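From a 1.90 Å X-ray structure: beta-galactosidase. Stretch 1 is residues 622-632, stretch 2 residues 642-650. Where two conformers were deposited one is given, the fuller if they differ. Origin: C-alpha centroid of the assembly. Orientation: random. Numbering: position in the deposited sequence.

Stretch 1, residues 622-632: FNYSSNTVVFE
Stretch 2, residues 642-650: SMCLGAADV

The two stretches run antiparallel and pair at Val 629-Leu 645 and Val 630-Cys 644, and again at Phe 622-Val 650, with loops between them. CA-CA distances are 4.7 Å for Phe 622 and Val 650, 5.3 Å for Val 629 and Leu 645, and 4.6 Å for Val 630 and Cys 644. Val 629 (-140/151) and Val 650 (-130/138) are fully extended; Cys 644 (-86/92) and Leu 645 (-70/114) are less so.

Val 629 and Leu 645 form a hydrogen-bonded pair: Val 629 N gives to Leu 645 O at 3.0 Å, and Leu 645 N to Val 629 O at 2.8 Å. Farther along, Phe 631 N reaches Met 643 O at 3.0 Å, while Val 630 CA lies 3.4 Å from that same Met 643 O in a CA-H...O contact. Near Phe 622, Asn 623 N donates to Asp 649 O at 3.1 Å; the return bonds to Asn 623 O, from Ala 648 N at 2.9 Å and Asp 649 N at 3.4 Å, are weak.

Asn 623 organises the loop because its amide offers both donor and acceptor. With chi1 t (-177°) and chi2 near 6°, Asn 623 ND2 gives to Leu 645 O at 3.0 Å and to Asn 627 O at 2.8 Å. Asn 623 OD1 accepts from Ser 625 N at 3.0 Å and from Ser 625 OG at 2.6 Å; the p rotamer of Ser 625 accompanies this short bond.

Gly 646 to Asp 649 make a type II turn, with Ala 647 at -58/133 and Ala 648 at 55/42, a left-handed conformation that alanine tolerates less readily than glycine. Asp 649 is t (-164°), and its OD2 accepts from Gly 646 N at 3.1 Å, tying the turn's ends together. Ala 647 CB lies 3.6 Å from Ser 626 C. A water links Thr 628 OG1 and Ala 647 N, 2.9 Å from each.

Leu 645, m,t (-82°, 178°), is buried and shares a sheet face with Val 629 and Asn 623. Its CD1 lies 4.1 Å from Phe 631 CB, and its CB 4.4 Å from CG2 of Val 629, which is m. On the face of Val 630 and Cys 644, Val 630 is t and Cys 644 m, bringing CG2 of Val 630 to 4.1 Å from SG of Cys 644. Val 630 CG1 also meets CG of the t,t,p Met 643 at 4.0 Å. Phe 622, m with chi2 -84°, brings its CE1 obliquely to 3.9 Å from CG1 of Val 650, which is t.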

ATOM      1  N   PHE A 622     -13.170 -30.972  13.222  1.00 17.07           N
ATOM      2  CA  PHE A 622     -13.963 -29.837  12.735  1.00 16.68           C
ATOM      3  C   PHE A 622     -13.157 -28.973  11.771  1.00 16.77           C
ATOM      4  O   PHE A 622     -11.969 -28.744  11.986  1.00 17.23           O
ATOM      5  CB  PHE A 622     -14.399 -28.962  13.920  1.00 16.51           C
ATOM      6  CG  PHE A 622     -15.142 -29.723  14.972  1.00 16.46           C
ATOM      7  CD1 PHE A 622     -16.502 -29.952  14.841  1.00 16.18           C
ATOM      8  CD2 PHE A 622     -14.470 -30.257  16.070  1.00 16.00           C
ATOM      9  CE1 PHE A 622     -17.185 -30.687  15.794  1.00 16.21           C
ATOM     10  CE2 PHE A 622     -15.149 -30.989  17.022  1.00 15.93           C
ATOM     11  CZ  PHE A 622     -16.509 -31.200  16.887  1.00 16.33           C
ATOM     12  N   ASN A 623     -13.805 -28.481  10.720  1.00 16.71           N
ATOM     13  CA  ASN A 623     -13.160 -27.577   9.770  1.00 16.58           C
ATOM     14  C   ASN A 623     -13.991 -26.303   9.680  1.00 16.32           C
ATOM     15  O   ASN A 623     -15.052 -26.297   9.067  1.00 16.57           O
ATOM     16  CB  ASN A 623     -13.029 -28.245   8.395  1.00 16.41           C
ATOM     17  CG  ASN A 623     -12.301 -27.380   7.369  1.00 16.53           C
ATOM     18  OD1 ASN A 623     -11.785 -26.303   7.680  1.00 15.89           O
ATOM     19  ND2 ASN A 623     -12.249 -27.866   6.133  1.00 16.43           N
ATOM     20  N   TYR A 624     -13.479 -25.236  10.292  1.00 16.26           N
ATOM     21  CA  TYR A 624     -14.091 -23.908  10.257  1.00 16.51           C
ATOM     22  C   TYR A 624     -13.648 -23.054   9.051  1.00 17.32           C
ATOM     23  O   TYR A 624     -14.157 -21.952   8.874  1.00 16.94           O
ATOM     24  CB  TYR A 624     -13.780 -23.147  11.567  1.00 16.59           C
ATOM     25  CG  TYR A 624     -14.356 -23.782  12.824  1.00 15.99           C
ATOM     26  CD1 TYR A 624     -13.699 -24.837  13.459  1.00 16.45           C
ATOM     27  CD2 TYR A 624     -15.547 -23.323  13.385  1.00 16.05           C
ATOM     28  CE1 TYR A 624     -14.213 -25.422  14.600  1.00 16.03           C
ATOM     29  CE2 TYR A 624     -16.072 -23.903  14.535  1.00 15.94           C
ATOM     30  CZ  TYR A 624     -15.399 -24.958  15.138  1.00 16.12           C
ATOM     31  OH  TYR A 624     -15.893 -25.569  16.268  1.00 15.70           O
ATOM     32  N   SER A 625     -12.702 -23.545   8.241  1.00 18.07           N
ATOM     33  CA  SER A 625     -12.225 -22.828   7.054  1.00 18.48           C
ATOM     34  C   SER A 625     -13.211 -22.996   5.895  1.00 19.64           C
ATOM     35  O   SER A 625     -14.158 -23.781   5.994  1.00 18.86           O
ATOM     36  CB  SER A 625     -10.837 -23.338   6.630  1.00 18.38           C
ATOM     37  OG  SER A 625     -10.907 -24.572   5.924  1.00 17.63           O
ATOM     38  N   SER A 626     -12.946 -22.271   4.803  1.00 21.01           N
ATOM     39  CA  SER A 626     -13.778 -22.307   3.594  0.50 22.07           C
ATOM     40  C   SER A 626     -13.307 -23.338   2.555  1.00 23.06           C
ATOM     41  O   SER A 626     -13.864 -23.417   1.464  1.00 23.01           O
ATOM     42  CB  SER A 626     -13.827 -20.911   2.954  0.50 22.07           C
ATOM     43  OG  SER A 626     -12.523 -20.436   2.674  0.50 21.68           O
ATOM     44  N   ASN A 627     -12.294 -24.141   2.879  1.00 24.48           N
ATOM     45  CA  ASN A 627     -11.831 -25.162   1.925  1.00 26.42           C
ATOM     46  C   ASN A 627     -11.601 -26.526   2.549  1.00 25.30           C
ATOM     47  O   ASN A 627     -11.433 -26.656   3.762  1.00 24.66           O
ATOM     48  CB  ASN A 627     -10.570 -24.691   1.209  1.00 29.00           C
ATOM     49  CG  ASN A 627     -10.844 -23.540   0.254  1.00 31.34           C
ATOM     50  OD1 ASN A 627     -11.476 -23.718  -0.793  1.00 34.61           O
ATOM     51  ND2 ASN A 627     -10.391 -22.354   0.618  1.00 32.23           N
ATOM     52  N   THR A 628     -11.591 -27.535   1.684  1.00 23.96           N
ATOM     53  CA  THR A 628     -11.435 -28.918   2.087  1.00 24.26           C
ATOM     54  C   THR A 628     -10.009 -29.136   2.580  1.00 23.79           C
ATOM     55  O   THR A 628      -9.061 -28.640   1.983  1.00 23.90           O
ATOM     56  CB  THR A 628     -11.756 -29.870   0.918  1.00 24.41           C
ATOM     57  OG1 THR A 628     -13.096 -29.625   0.470  1.00 24.21           O
ATOM     58  CG2 THR A 628     -11.633 -31.339   1.350  1.00 25.58           C
ATOM     59  N   VAL A 629      -9.864 -29.834   3.697  1.00 24.06           N
ATOM     60  CA  VAL A 629      -8.546 -30.164   4.234  1.00 24.57           C
ATOM     61  C   VAL A 629      -8.582 -31.582   4.763  1.00 24.90           C
ATOM     62  O   VAL A 629      -9.619 -32.062   5.207  1.00 24.30           O
ATOM     63  CB  VAL A 629      -8.082 -29.203   5.354  1.00 25.69           C
ATOM     64  CG1 VAL A 629      -8.000 -27.775   4.844  1.00 26.57           C
ATOM     65  CG2 VAL A 629      -9.003 -29.259   6.555  1.00 27.05           C
ATOM     66  N   VAL A 630      -7.432 -32.238   4.725  1.00 25.41           N
ATOM     67  CA  VAL A 630      -7.320 -33.619   5.135  1.00 26.07           C
ATOM     68  C   VAL A 630      -6.940 -33.676   6.610  1.00 26.26           C
ATOM     69  O   VAL A 630      -5.986 -33.019   7.054  1.00 26.58           O
ATOM     70  CB  VAL A 630      -6.320 -34.370   4.230  1.00 26.93           C
ATOM     71  CG1 VAL A 630      -6.050 -35.777   4.742  1.00 27.97           C
ATOM     72  CG2 VAL A 630      -6.872 -34.411   2.807  1.00 27.01           C
ATOM     73  N   PHE A 631      -7.732 -34.426   7.375  1.00 26.30           N
ATOM     74  CA  PHE A 631      -7.381 -34.790   8.747  1.00 26.21           C
ATOM     75  C   PHE A 631      -7.552 -36.298   8.900  1.00 26.63           C
ATOM     76  O   PHE A 631      -8.635 -36.833   8.680  1.00 26.96           O
ATOM     77  CB  PHE A 631      -8.245 -34.054   9.785  1.00 25.48           C
ATOM     78  CG  PHE A 631      -8.011 -34.528  11.189  1.00 24.84           C
ATOM     79  CD1 PHE A 631      -6.889 -34.120  11.887  1.00 25.08           C
ATOM     80  CD2 PHE A 631      -8.880 -35.444  11.790  1.00 24.86           C
ATOM     81  CE1 PHE A 631      -6.640 -34.585  13.169  1.00 25.46           C
ATOM     82  CE2 PHE A 631      -8.641 -35.909  13.069  1.00 24.46           C
ATOM     83  CZ  PHE A 631      -7.520 -35.481  13.761  1.00 25.26           C
ATOM     84  N   GLU A 632      -6.472 -36.966   9.286  1.00 28.29           N
ATOM     85  CA  GLU A 632      -6.463 -38.407   9.475  1.00 30.19           C
ATOM     86  C   GLU A 632      -5.737 -38.708  10.780  1.00 29.96           C
ATOM     87  O   GLU A 632      -4.507 -38.636  10.832  1.00 29.77           O
ATOM     88  CB  GLU A 632      -5.761 -39.095   8.305  1.00 31.56           C
ATOM     89  CG  GLU A 632      -5.758 -40.616   8.390  1.00 32.79           C
ATOM     90  CD  GLU A 632      -4.985 -41.282   7.260  1.00 34.74           C
ATOM     91  OE1 GLU A 632      -4.198 -40.594   6.563  1.00 35.35           O
ATOM     92  OE2 GLU A 632      -5.170 -42.507   7.071  1.00 35.44           O
ATOM     93  N   SER A 642     -15.843 -37.709   6.589  1.00 27.42           N
ATOM     94  CA  SER A 642     -14.716 -38.144   5.761  1.00 29.01           C
ATOM     95  C   SER A 642     -13.358 -37.609   6.197  1.00 28.90           C
ATOM     96  O   SER A 642     -13.248 -36.628   6.938  1.00 27.42           O
ATOM     97  CB  SER A 642     -14.961 -37.793   4.286  1.00 31.45           C
ATOM     98  OG  SER A 642     -15.558 -36.517   4.156  1.00 35.01           O
ATOM     99  N   MET A 643     -12.326 -38.292   5.707  1.00 29.08           N
ATOM    100  CA  MET A 643     -10.940 -37.896   5.888  1.00 29.84           C
ATOM    101  C   MET A 643     -10.684 -36.537   5.221  1.00 27.70           C
ATOM    102  O   MET A 643      -9.892 -35.742   5.723  1.00 26.63           O
ATOM    103  CB  MET A 643     -10.026 -38.970   5.289  1.00 33.08           C
ATOM    104  CG  MET A 643      -8.555 -38.831   5.631  1.00 35.77           C
ATOM    105  SD  MET A 643      -7.604 -40.283   5.118  1.00 40.74           S
ATOM    106  CE  MET A 643      -7.966 -40.314   3.365  1.00 39.83           C
ATOM    107  N   CYS A 644     -11.352 -36.295   4.095  1.00 26.59           N
ATOM    108  CA  CYS A 644     -11.380 -34.978   3.460  1.00 27.99           C
ATOM    109  C   CYS A 644     -12.500 -34.139   4.079  1.00 25.64           C
ATOM    110  O   CYS A 644     -13.658 -34.194   3.646  1.00 23.26           O
ATOM    111  CB  CYS A 644     -11.558 -35.107   1.943  1.00 29.78           C
ATOM    112  SG  CYS A 644     -10.209 -36.024   1.146  1.00 36.22           S
ATOM    113  N   LEU A 645     -12.139 -33.384   5.116  1.00 24.15           N
ATOM    114  CA  LEU A 645     -13.085 -32.517   5.823  1.00 24.14           C
ATOM    115  C   LEU A 645     -13.494 -31.342   4.973  1.00 22.91           C
ATOM    116  O   LEU A 645     -12.671 -30.470   4.705  1.00 23.20           O
ATOM    117  CB  LEU A 645     -12.470 -31.944   7.101  1.00 24.96           C
ATOM    118  CG  LEU A 645     -12.438 -32.756   8.384  1.00 25.84           C
ATOM    119  CD1 LEU A 645     -11.726 -31.920   9.440  1.00 25.53           C
ATOM    120  CD2 LEU A 645     -13.853 -33.113   8.830  1.00 25.76           C
ATOM    121  N   GLY A 646     -14.764 -31.289   4.583  1.00 22.00           N
ATOM    122  CA  GLY A 646     -15.293 -30.129   3.859  1.00 21.41           C
ATOM    123  C   GLY A 646     -15.311 -28.842   4.673  1.00 20.60           C
ATOM    124  O   GLY A 646     -15.086 -28.850   5.886  1.00 20.61           O
ATOM    125  N   ALA A 647     -15.556 -27.727   3.993  1.00 20.38           N
ATOM    126  CA  ALA A 647     -15.793 -26.447   4.658  1.00 20.37           C
ATOM    127  C   ALA A 647     -16.992 -26.567   5.603  1.00 20.23           C
ATOM    128  O   ALA A 647     -18.018 -27.127   5.215  1.00 19.12           O
ATOM    129  CB  ALA A 647     -16.057 -25.358   3.626  1.00 20.74           C
ATOM    130  N   ALA A 648     -16.850 -26.065   6.834  1.00 19.79           N
ATOM    131  CA  ALA A 648     -17.918 -26.123   7.853  1.00 20.35           C
ATOM    132  C   ALA A 648     -18.433 -27.559   8.105  1.00 20.42           C
ATOM    133  O   ALA A 648     -19.631 -27.780   8.263  1.00 21.28           O
ATOM    134  CB  ALA A 648     -19.071 -25.185   7.473  1.00 20.05           C
ATOM    135  N   ASP A 649     -17.508 -28.514   8.164  1.00 20.40           N
ATOM    136  CA  ASP A 649     -17.824 -29.941   8.200  1.00 20.20           C
ATOM    137  C   ASP A 649     -17.259 -30.575   9.468  1.00 19.29           C
ATOM    138  O   ASP A 649     -16.404 -29.992  10.152  1.00 18.52           O
ATOM    139  CB  ASP A 649     -17.247 -30.611   6.940  1.00 21.45           C
ATOM    140  CG  ASP A 649     -17.822 -31.999   6.650  1.00 23.11           C
ATOM    141  OD1 ASP A 649     -18.898 -32.359   7.194  1.00 22.73           O
ATOM    142  OD2 ASP A 649     -17.159 -32.735   5.864  1.00 24.21           O
ATOM    143  N   VAL A 650     -17.764 -31.773   9.766  1.00 18.64           N
ATOM    144  CA  VAL A 650     -17.433 -32.540  10.956  1.00 18.52           C
ATOM    145  C   VAL A 650     -17.077 -33.962  10.523  1.00 18.22           C
ATOM    146  O   VAL A 650     -17.741 -34.525   9.653  1.00 17.99           O
ATOM    147  CB  VAL A 650     -18.657 -32.639  11.906  1.00 18.60           C
ATOM    148  CG1 VAL A 650     -18.308 -33.400  13.179  1.00 18.95           C
ATOM    149  CG2 VAL A 650     -19.207 -31.251  12.237  1.00 18.99           C
TER
HETATM  150  O   HOH W   1     -15.328 -27.916   1.066  0.50 20.09           O
HETATM  151  O   HOH W   2     -11.548 -36.477   9.114  1.00 22.83           O